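Local coordinates for uncharacterized protein (Chaetomium thermophilum, PDB 3LPZ) that probably acts in the Get pathway of tail-anchored protein biogenesis, as an alpha-solenoid that binds Get5, at residues L77-V82 and V118-D123; L262-K267 and F293-P298; A52-I57 and V82-Q87. All blocks are in the same frame, centred on the assembly; numbering follows the deposited sequence. Where two conformers were deposited one is given.

Contact 1: L77-V82 and V118-D123; sequences LAVLLV and VKEMID
Val-82 carries this contact, with one methyl set against Glu-120 and the other against Met-121. Its CG1 lies 3.6 Å from the backbone O of Glu-120 and 4.1 Å from that residue's CB. Its CG2 meets the backbone of the next residue, 4.1 Å from Met-121 CA, and lies 4.2 Å from Met-121 CB. The valine has CG1 anti to the backbone N (chi1 177°), and the two methyls fork over adjoining residues of the opposite helix. One turn earlier, Val-79 CG1 packs on the aliphatic part of Glu-120, 4.2 Å from CG. The rest of the Met-121 side chain packs on Leu-138 and Val-142 of helix 136-148.

The two segments run nearly parallel, 15° apart, with their axes 9.4 Å apart at closest approach. Such near-parallel pairing of helices with one helix between them fits the alpha-solenoid fold; here the intervening helix 94-104 puts Leu-100 against both Val-82 and Met-121. The Glu-120 chain bends at chi2. OE2 forms a salt bridge to Arg-116 and OE1 one to Arg-86. These bridges would hold the CH2 groups of Glu-120 beside the valines. The contact is apolar at its centre, where methyls pack on methylenes and backbone. A salt-bridged carboxylate lies at its border, and the two arginines would offset its charge.

Contact 2: L262-K267 and F293-P298; sequences LFRQLK and FGIQRP
The backbone of 293-298 leaves helix 282-293 at Gly-294, whose positive phi of 65° turns the chain, and it comes nearest to helix 260-269 where Phe-263 CA and Phe-293 CA are 7.3 Å apart. Phe-263 meets both Phe-293 and Ile-295. Phe-263 CB sits over the centre of the Phe-293 ring, a CH-pi contact 3.8 Å from the centroid and 9° off the normal. Beyond it the rings meet obliquely, with planes at 34° and centroids 5.1 Å apart. Their closest atoms are Phe-263 CD1 and Phe-293 CE2, at 3.5 Å. Ile-295 CD1 meets the other ortho carbon, 3.8 Å from Phe-263 CD2, on the same side of the ring plane as Phe-293 CE2. The extended chain of the exposed Arg-264 reaches the same isoleucine: NH2 lies 3.9 Å from Ile-295 CG1, and CD1 is over one face of the guanidinium, near its rim. No hydrogen bond crosses between the segments. The start of the loop leading to helix 303-312 thus packs on helix 260-269. It folds back on Ala-289 of helix 282-293, which takes a backbone hydrogen bond with Ile-295 and touches its side chain. Phe-263 also packs on Ala-289, and on Leu-251 of helix 243-256.

Contact 3: A52-I57 and V82-Q87; sequences AAAVDI and VDTFRQ
The Phe-85 ring takes both methyls of Val-55 at its CE1 corner, in an oblique approach. CE1 lies 3.5 Å from Val-55 CG2 and 3.6 Å from Val-55 CG1. The methyls spread along the ring from there, CG2 toward CD1 at 3.7 Å and CG1 toward CZ at 3.9 Å. The ring also meets that of Trp-124 in helix 112-128, with the planes about 25° apart. The other flat group, the Arg-86 guanidinium, has Val-82 CG1 over one face, offset toward the rim. Its NH2 is salt-bridged to Glu-120 and Asp-123 of helix 112-128.

Thr-84 packs beside Phe-85 on Val-55. OG1 sits beside the backbone N (chi1 -62°), and this leaves CG2 anti to it. That methyl points at helix 51-67, 3.9 Å from Val-55 CG2 and 4.0 Å from Ala-54 CB. The hydroxyl is hydrogen-bonded to Leu-80 O in its own helix, which leaves the methyl for the interface. No hydrogen bond crosses between the segments.

The two helices run antiparallel, at 167°, as adjacent members of the alpha-solenoid. Helix 28-47 lies against Ala-54 through Ser-46. Helix 94-104 borders the contact on another side, placing Lys-99 on Val-55 and Ser-96 on Phe-85.

Overall arrangement
Contacts 1 and 3 are buried and share helix 71-88, with Val-82 in both ranges. Their centres are 11 Å apart, and Arg-86 links them by salt bridges to Glu-120 and Asp-123. Contact 3 joins neighbouring antiparallel helices, while contact 1 joins near-parallel helices with one helix between them in the chain. Both rest on small aliphatic groups, but contact 3 adds an aromatic ring and contact 1 borders a charged cluster. Contact 2 stands apart, across the chain's centre and about 43 Å from contact 1 between centres. It is partly buried, pairs a helix with a loop, and relies on two aromatic rings and an isoleucine, with an exposed arginine at its edge.

Contact 1: L77-V82 and V118-D123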
loop_
_atom_site.group_PDB
_atom_site.type_symbol
_atom_site.label_atom_id
_atom_site.label_comp_id
_atom_site.label_asym_id
_atom_site.label_seq_id
_atom_site.Cartn_x
_atom_site.Cartn_y
_atom_site.Cartn_z
ATOM N N LEU A 77 11.085 18.713 -13.320
ATOM C CA LEU A 77 10.096 18.809 -14.408
ATOM C C LEU A 77 8.924 17.840 -14.223
ATOM O O LEU A 77 7.783 18.168 -14.573
ATOM C CB LEU A 77 10.745 18.589 -15.778
ATOM C CG LEU A 77 10.967 19.830 -16.626
ATOM C CD1 LEU A 77 11.389 21.048 -15.813
ATOM C CD2 LEU A 77 11.876 19.559 -17.765
ATOM N N ALA A 78 9.218 16.649 -13.691
ATOM C CA ALA A 78 8.158 15.663 -13.426
ATOM C C ALA A 78 7.204 16.190 -12.353
ATOM O O ALA A 78 5.997 16.000 -12.445
ATOM C CB ALA A 78 8.756 14.288 -13.017
ATOM N N VAL A 79 7.744 16.847 -11.328
ATOM C CA VAL A 79 6.890 17.493 -10.300
ATOM C C VAL A 79 6.051 18.620 -10.920
ATOM O O VAL A 79 4.847 18.769 -10.601
ATOM C CB VAL A 79 7.749 17.998 -9.071
ATOM C CG1 VAL A 79 6.919 18.830 -8.077
ATOM C CG2 VAL A 79 8.382 16.789 -8.340
ATOM N N LEU A 80 6.662 19.403 -11.820
ATOM C CA LEU A 80 5.947 20.493 -12.502
ATOM C C LEU A 80 4.801 19.920 -13.349
ATOM O O LEU A 80 3.749 20.522 -13.482
ATOM C CB LEU A 80 6.922 21.290 -13.384
ATOM C CG LEU A 80 6.423 22.584 -14.031
ATOM C CD1 LEU A 80 5.779 23.504 -12.986
ATOM C CD2 LEU A 80 7.565 23.302 -14.793
ATOM N N LEU A 81 5.021 18.734 -13.913
ATOM C CA LEU A 81 4.025 18.075 -14.722
ATOM C C LEU A 81 2.777 17.787 -13.878
ATOM O O LEU A 81 1.651 18.003 -14.333
ATOM C CB LEU A 81 4.592 16.769 -15.311
ATOM C CG LEU A 81 3.591 15.827 -16.021
ATOM C CD1 LEU A 81 2.954 16.540 -17.244
ATOM C CD2 LEU A 81 4.248 14.477 -16.409
ATOM N N VAL A 82 2.979 17.266 -12.666
ATOM C CA VAL A 82 1.854 17.009 -11.760
ATOM C C VAL A 82 1.172 18.331 -11.438
ATOM O O VAL A 82 -0.054 18.398 -11.439
ATOM C CB VAL A 82 2.283 16.353 -10.414
ATOM C CG1 VAL A 82 1.058 16.183 -9.486
ATOM C CG2 VAL A 82 2.946 14.997 -10.663
ATOM N N VAL A 118 6.557 11.207 -5.988
ATOM C CA VAL A 118 5.590 10.172 -5.612
ATOM C C VAL A 118 4.499 10.770 -4.740
ATOM O O VAL A 118 3.309 10.521 -4.967
ATOM C CB VAL A 118 6.256 8.925 -4.933
ATOM C CG1 VAL A 118 5.209 8.061 -4.157
ATOM C CG2 VAL A 118 7.002 8.073 -6.013
ATOM N N LYS A 119 4.904 11.564 -3.751
ATOM C CA LYS A 119 3.953 12.266 -2.909
ATOM C C LYS A 119 2.986 13.148 -3.717
ATOM O O LYS A 119 1.765 13.088 -3.503
ATOM C CB LYS A 119 4.705 13.109 -1.882
ATOM C CG LYS A 119 3.899 13.532 -0.691
ATOM C CD LYS A 119 3.242 14.903 -0.871
ATOM C CE LYS A 119 2.654 15.393 0.465
ATOM N NZ LYS A 119 1.291 16.000 0.272
ATOM N N GLU A 120 3.524 13.954 -4.635
ATOM C CA GLU A 120 2.684 14.872 -5.410
ATOM C C GLU A 120 1.707 14.123 -6.307
ATOM O O GLU A 120 0.521 14.475 -6.362
ATOM C CB GLU A 120 3.528 15.859 -6.235
ATOM C CG GLU A 120 4.384 16.823 -5.358
ATOM C CD GLU A 120 3.553 17.794 -4.497
ATOM O OE1 GLU A 120 2.373 18.083 -4.802
ATOM O OE2 GLU A 120 4.092 18.274 -3.493
ATOM N N MET A 121 2.220 13.113 -7.006
ATOM C CA MET A 121 1.465 12.329 -7.979
ATOM C C MET A 121 0.271 11.619 -7.278
ATOM O O MET A 121 -0.877 11.662 -7.756
ATOM C CB MET A 121 2.445 11.313 -8.619
ATOM C CG MET A 121 1.848 10.227 -9.501
ATOM S SD MET A 121 3.048 8.917 -9.916
ATOM C CE MET A 121 3.094 7.881 -8.446
ATOM N N ILE A 122 0.547 10.982 -6.135
ATOM C CA ILE A 122 -0.506 10.312 -5.365
ATOM C C ILE A 122 -1.553 11.325 -4.885
ATOM O O ILE A 122 -2.754 11.037 -4.962
ATOM C CB ILE A 122 0.057 9.521 -4.163
ATOM C CG1 ILE A 122 0.915 8.321 -4.637
ATOM C CG2 ILE A 122 -1.092 9.057 -3.172
ATOM C CD1 ILE A 122 0.155 7.234 -5.359
ATOM N N ASP A 123 -1.096 12.488 -4.410
ATOM C CA ASP A 123 -1.982 13.542 -3.897
ATOM C C ASP A 123 -2.849 14.097 -5.023
ATOM O O ASP A 123 -4.055 14.279 -4.855
ATOM C CB ASP A 123 -1.196 14.689 -3.225
ATOM C CG ASP A 123 -2.088 15.851 -2.837
ATOM O OD1 ASP A 123 -2.722 15.795 -1.757
ATOM O OD2 ASP A 123 -2.190 16.812 -3.618
#

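Contact 2: L262-K267 and F293-P298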
loop_
_atom_site.group_PDB
_atom_site.type_symbol
_atom_site.label_atom_id
_atom_site.label_comp_id
_atom_site.label_asym_id
_atom_site.label_seq_id
_atom_site.Cartn_x
_atom_site.Cartn_y
_atom_site.Cartn_z
ATOM N N LEU A 262 -18.704 -16.975 16.496
ATOM C CA LEU A 262 -17.544 -17.504 15.789
ATOM C C LEU A 262 -16.262 -16.795 16.211
ATOM O O LEU A 262 -15.267 -17.444 16.542
ATOM C CB LEU A 262 -17.721 -17.300 14.287
ATOM C CG LEU A 262 -18.422 -18.348 13.439
ATOM C CD1 LEU A 262 -18.978 -17.694 12.145
ATOM C CD2 LEU A 262 -17.453 -19.479 13.133
ATOM N N PHE A 263 -16.307 -15.459 16.187
ATOM C CA PHE A 263 -15.149 -14.627 16.502
ATOM C C PHE A 263 -14.728 -14.830 17.946
ATOM O O PHE A 263 -13.537 -14.941 18.246
ATOM C CB PHE A 263 -15.425 -13.139 16.244
ATOM C CG PHE A 263 -14.221 -12.263 16.449
ATOM C CD1 PHE A 263 -13.253 -12.144 15.454
ATOM C CD2 PHE A 263 -14.021 -11.601 17.657
ATOM C CE1 PHE A 263 -12.118 -11.348 15.657
ATOM C CE2 PHE A 263 -12.892 -10.824 17.876
ATOM C CZ PHE A 263 -11.939 -10.688 16.867
ATOM N N ARG A 264 -15.721 -14.877 18.835
ATOM C CA ARG A 264 -15.455 -15.032 20.257
ATOM C C ARG A 264 -14.838 -16.408 20.508
ATOM O O ARG A 264 -13.851 -16.517 21.215
ATOM C CB ARG A 264 -16.729 -14.814 21.091
ATOM C CG ARG A 264 -17.134 -13.354 21.196
ATOM C CD ARG A 264 -18.231 -13.125 22.254
ATOM N NE ARG A 264 -18.844 -11.813 22.067
ATOM C CZ ARG A 264 -19.969 -11.602 21.382
ATOM N NH1 ARG A 264 -20.633 -12.625 20.847
ATOM N NH2 ARG A 264 -20.438 -10.367 21.248
ATOM N N GLN A 265 -15.391 -17.445 19.886
ATOM C CA GLN A 265 -14.833 -18.796 20.065
ATOM C C GLN A 265 -13.396 -18.934 19.558
ATOM O O GLN A 265 -12.600 -19.624 20.177
ATOM C CB GLN A 265 -15.722 -19.864 19.442
ATOM C CG GLN A 265 -15.284 -21.279 19.767
ATOM C CD GLN A 265 -16.064 -22.309 18.992
ATOM O OE1 GLN A 265 -16.944 -21.974 18.201
ATOM N NE2 GLN A 265 -15.745 -23.573 19.208
ATOM N N LEU A 266 -13.079 -18.274 18.442
ATOM C CA LEU A 266 -11.722 -18.275 17.885
ATOM C C LEU A 266 -10.719 -17.615 18.829
ATOM O O LEU A 266 -9.642 -18.150 19.090
ATOM C CB LEU A 266 -11.725 -17.525 16.550
ATOM C CG LEU A 266 -11.143 -18.148 15.285
ATOM C CD1 LEU A 266 -11.281 -19.657 15.199
ATOM C CD2 LEU A 266 -11.786 -17.460 14.082
ATOM N N LYS A 267 -11.082 -16.433 19.316
ATOM C CA LYS A 267 -10.289 -15.693 20.294
ATOM C C LYS A 267 -10.063 -16.493 21.571
ATOM O O LYS A 267 -8.978 -16.480 22.148
ATOM C CB LYS A 267 -10.987 -14.380 20.617
ATOM C CG LYS A 267 -10.813 -13.319 19.525
ATOM C CD LYS A 267 -9.878 -12.238 20.008
ATOM C CE LYS A 267 -10.605 -11.368 21.037
ATOM N NZ LYS A 267 -9.690 -10.504 21.823
ATOM N N PHE A 293 -18.217 -8.334 12.597
ATOM C CA PHE A 293 -18.971 -9.109 13.567
ATOM C C PHE A 293 -19.865 -8.247 14.440
ATOM O O PHE A 293 -20.575 -8.770 15.307
ATOM C CB PHE A 293 -18.030 -9.973 14.411
ATOM C CG PHE A 293 -17.205 -10.922 13.590
ATOM C CD1 PHE A 293 -17.770 -12.086 13.070
ATOM C CD2 PHE A 293 -15.868 -10.634 13.311
ATOM C CE1 PHE A 293 -17.002 -12.959 12.296
ATOM C CE2 PHE A 293 -15.090 -11.496 12.530
ATOM C CZ PHE A 293 -15.648 -12.650 12.019
ATOM N N GLY A 294 -19.839 -6.938 14.203
ATOM C CA GLY A 294 -20.665 -6.001 14.966
ATOM C C GLY A 294 -20.296 -5.910 16.446
ATOM O O GLY A 294 -21.095 -5.447 17.248
ATOM N N ILE A 295 -19.096 -6.357 16.818
ATOM C CA ILE A 295 -18.618 -6.250 18.210
ATOM C C ILE A 295 -17.955 -4.887 18.432
ATOM O O ILE A 295 -16.887 -4.605 17.873
ATOM C CB ILE A 295 -17.658 -7.397 18.570
ATOM C CG1 ILE A 295 -18.343 -8.746 18.366
ATOM C CG2 ILE A 295 -17.146 -7.261 19.997
ATOM C CD1 ILE A 295 -17.377 -9.941 18.244
ATOM N N GLN A 296 -18.594 -4.045 19.248
ATOM C CA GLN A 296 -18.121 -2.672 19.485
ATOM C C GLN A 296 -16.754 -2.684 20.158
ATOM O O GLN A 296 -16.495 -3.526 21.026
ATOM C CB GLN A 296 -19.124 -1.869 20.339
ATOM C CG GLN A 296 -20.586 -1.868 19.821
ATOM C CD GLN A 296 -20.852 -0.943 18.611
ATOM O OE1 GLN A 296 -21.926 -0.334 18.516
ATOM N NE2 GLN A 296 -19.899 -0.858 17.680
ATOM N N ARG A 297 -15.884 -1.770 19.744
ATOM C CA ARG A 297 -14.553 -1.646 20.342
ATOM C C ARG A 297 -14.638 -1.220 21.799
ATOM O O ARG A 297 -15.327 -0.243 22.111
ATOM C CB ARG A 297 -13.713 -0.634 19.577
ATOM C CG ARG A 297 -13.452 -1.030 18.149
ATOM C CD ARG A 297 -12.880 0.111 17.377
ATOM N NE ARG A 297 -11.558 0.483 17.870
ATOM C CZ ARG A 297 -10.862 1.518 17.418
ATOM N NH1 ARG A 297 -11.366 2.292 16.458
ATOM N NH2 ARG A 297 -9.665 1.780 17.922
ATOM N N PRO A 298 -13.941 -1.944 22.695
ATOM C CA PRO A 298 -13.896 -1.525 24.106
ATOM C C PRO A 298 -13.286 -0.137 24.239
ATOM O O PRO A 298 -12.496 0.272 23.384
ATOM C CB PRO A 298 -12.993 -2.576 24.761
ATOM C CG PRO A 298 -13.067 -3.768 23.837
ATOM C CD PRO A 298 -13.162 -3.176 22.465
#

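Contact 3: A52-I57 and V82-Q87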
loop_
_atom_site.group_PDB
_atom_site.type_symbol
_atom_site.label_atom_id
_atom_site.label_comp_id
_atom_site.label_asym_id
_atom_site.label_seq_id
_atom_site.Cartn_x
_atom_site.Cartn_y
_atom_site.Cartn_z
ATOM N N ALA A 52 -2.656 20.913 -22.891
ATOM C CA ALA A 52 -2.213 19.716 -23.599
ATOM C C ALA A 52 -0.771 19.878 -24.108
ATOM O O ALA A 52 0.008 18.937 -24.065
ATOM C CB ALA A 52 -3.169 19.358 -24.738
ATOM N N ALA A 53 -0.445 21.077 -24.583
ATOM C CA ALA A 53 0.911 21.403 -25.013
ATOM C C ALA A 53 1.883 21.404 -23.831
ATOM O O ALA A 53 2.945 20.791 -23.899
ATOM C CB ALA A 53 0.932 22.759 -25.731
ATOM N N ALA A 54 1.517 22.093 -22.751
ATOM C CA ALA A 54 2.394 22.170 -21.600
ATOM C C ALA A 54 2.721 20.759 -21.100
ATOM O O ALA A 54 3.870 20.469 -20.781
ATOM C CB ALA A 54 1.751 22.984 -20.484
ATOM N N VAL A 55 1.694 19.904 -21.013
ATOM C CA VAL A 55 1.844 18.537 -20.547
ATOM C C VAL A 55 2.765 17.717 -21.453
ATOM O O VAL A 55 3.639 16.997 -20.954
ATOM C CB VAL A 55 0.445 17.822 -20.376
ATOM C CG1 VAL A 55 0.595 16.274 -20.341
ATOM C CG2 VAL A 55 -0.256 18.313 -19.125
ATOM N N ASP A 56 2.568 17.799 -22.769
ATOM C CA ASP A 56 3.378 16.992 -23.695
ATOM C C ASP A 56 4.838 17.433 -23.579
ATOM O O ASP A 56 5.733 16.597 -23.513
ATOM C CB ASP A 56 2.909 17.128 -25.148
ATOM C CG ASP A 56 1.633 16.342 -25.449
ATOM O OD1 ASP A 56 1.227 15.463 -24.664
ATOM O OD2 ASP A 56 1.016 16.621 -26.490
ATOM N N ILE A 57 5.063 18.746 -23.531
ATOM C CA ILE A 57 6.417 19.289 -23.375
ATOM C C ILE A 57 7.089 18.820 -22.076
ATOM O O ILE A 57 8.201 18.280 -22.107
ATOM C CB ILE A 57 6.427 20.833 -23.462
ATOM C CG1 ILE A 57 6.046 21.260 -24.893
ATOM C CG2 ILE A 57 7.816 21.398 -23.063
ATOM C CD1 ILE A 57 5.609 22.703 -25.006
ATOM N N VAL A 82 2.979 17.266 -12.666
ATOM C CA VAL A 82 1.854 17.009 -11.760
ATOM C C VAL A 82 1.172 18.331 -11.438
ATOM O O VAL A 82 -0.054 18.398 -11.439
ATOM C CB VAL A 82 2.283 16.353 -10.414
ATOM C CG1 VAL A 82 1.058 16.183 -9.486
ATOM C CG2 VAL A 82 2.946 14.997 -10.663
ATOM N N ASP A 83 1.924 19.390 -11.131
ATOM C CA ASP A 83 1.285 20.661 -10.796
ATOM C C ASP A 83 0.500 21.213 -11.998
ATOM O O ASP A 83 -0.514 21.903 -11.847
ATOM C CB ASP A 83 2.320 21.651 -10.249
ATOM C CG ASP A 83 2.606 21.417 -8.769
ATOM O OD1 ASP A 83 1.681 21.551 -7.920
ATOM O OD2 ASP A 83 3.755 21.089 -8.437
ATOM N N THR A 84 0.981 20.887 -13.199
ATOM C CA THR A 84 0.315 21.293 -14.419
ATOM C C THR A 84 -1.021 20.565 -14.547
ATOM O O THR A 84 -2.004 21.187 -14.928
ATOM C CB THR A 84 1.217 21.066 -15.653
ATOM O OG1 THR A 84 2.395 21.883 -15.507
ATOM C CG2 THR A 84 0.501 21.454 -16.954
ATOM N N PHE A 85 -1.058 19.265 -14.221
ATOM C CA PHE A 85 -2.319 18.488 -14.242
ATOM C C PHE A 85 -3.323 19.112 -13.265
ATOM O O PHE A 85 -4.504 19.257 -13.565
ATOM C CB PHE A 85 -2.079 17.012 -13.866
ATOM C CG PHE A 85 -1.520 16.135 -14.995
ATOM C CD1 PHE A 85 -1.826 16.369 -16.331
ATOM C CD2 PHE A 85 -0.733 15.030 -14.695
ATOM C CE1 PHE A 85 -1.317 15.528 -17.362
ATOM C CE2 PHE A 85 -0.219 14.190 -15.720
ATOM C CZ PHE A 85 -0.525 14.443 -17.045
ATOM N N ARG A 86 -2.857 19.451 -12.078
ATOM C CA ARG A 86 -3.696 20.169 -11.105
ATOM C C ARG A 86 -4.301 21.458 -11.616
ATOM O O ARG A 86 -5.505 21.672 -11.476
ATOM C CB ARG A 86 -2.875 20.554 -9.900
ATOM C CG ARG A 86 -2.501 19.442 -9.078
ATOM C CD ARG A 86 -1.988 20.004 -7.773
ATOM N NE ARG A 86 -1.634 18.915 -6.892
ATOM C CZ ARG A 86 -0.395 18.522 -6.654
ATOM N NH1 ARG A 86 0.647 19.156 -7.231
ATOM N NH2 ARG A 86 -0.204 17.516 -5.823
ATOM N N GLN A 87 -3.448 22.328 -12.167
ATOM C CA GLN A 87 -3.871 23.624 -12.693
ATOM C C GLN A 87 -4.834 23.490 -13.871
ATOM O O GLN A 87 -5.731 24.299 -14.045
ATOM C CB GLN A 87 -2.658 24.428 -13.156
ATOM C CG GLN A 87 -1.839 24.968 -12.038
ATOM C CD GLN A 87 -0.867 26.000 -12.546
ATOM O OE1 GLN A 87 -1.053 27.196 -12.318
ATOM N NE2 GLN A 87 0.148 25.559 -13.288
#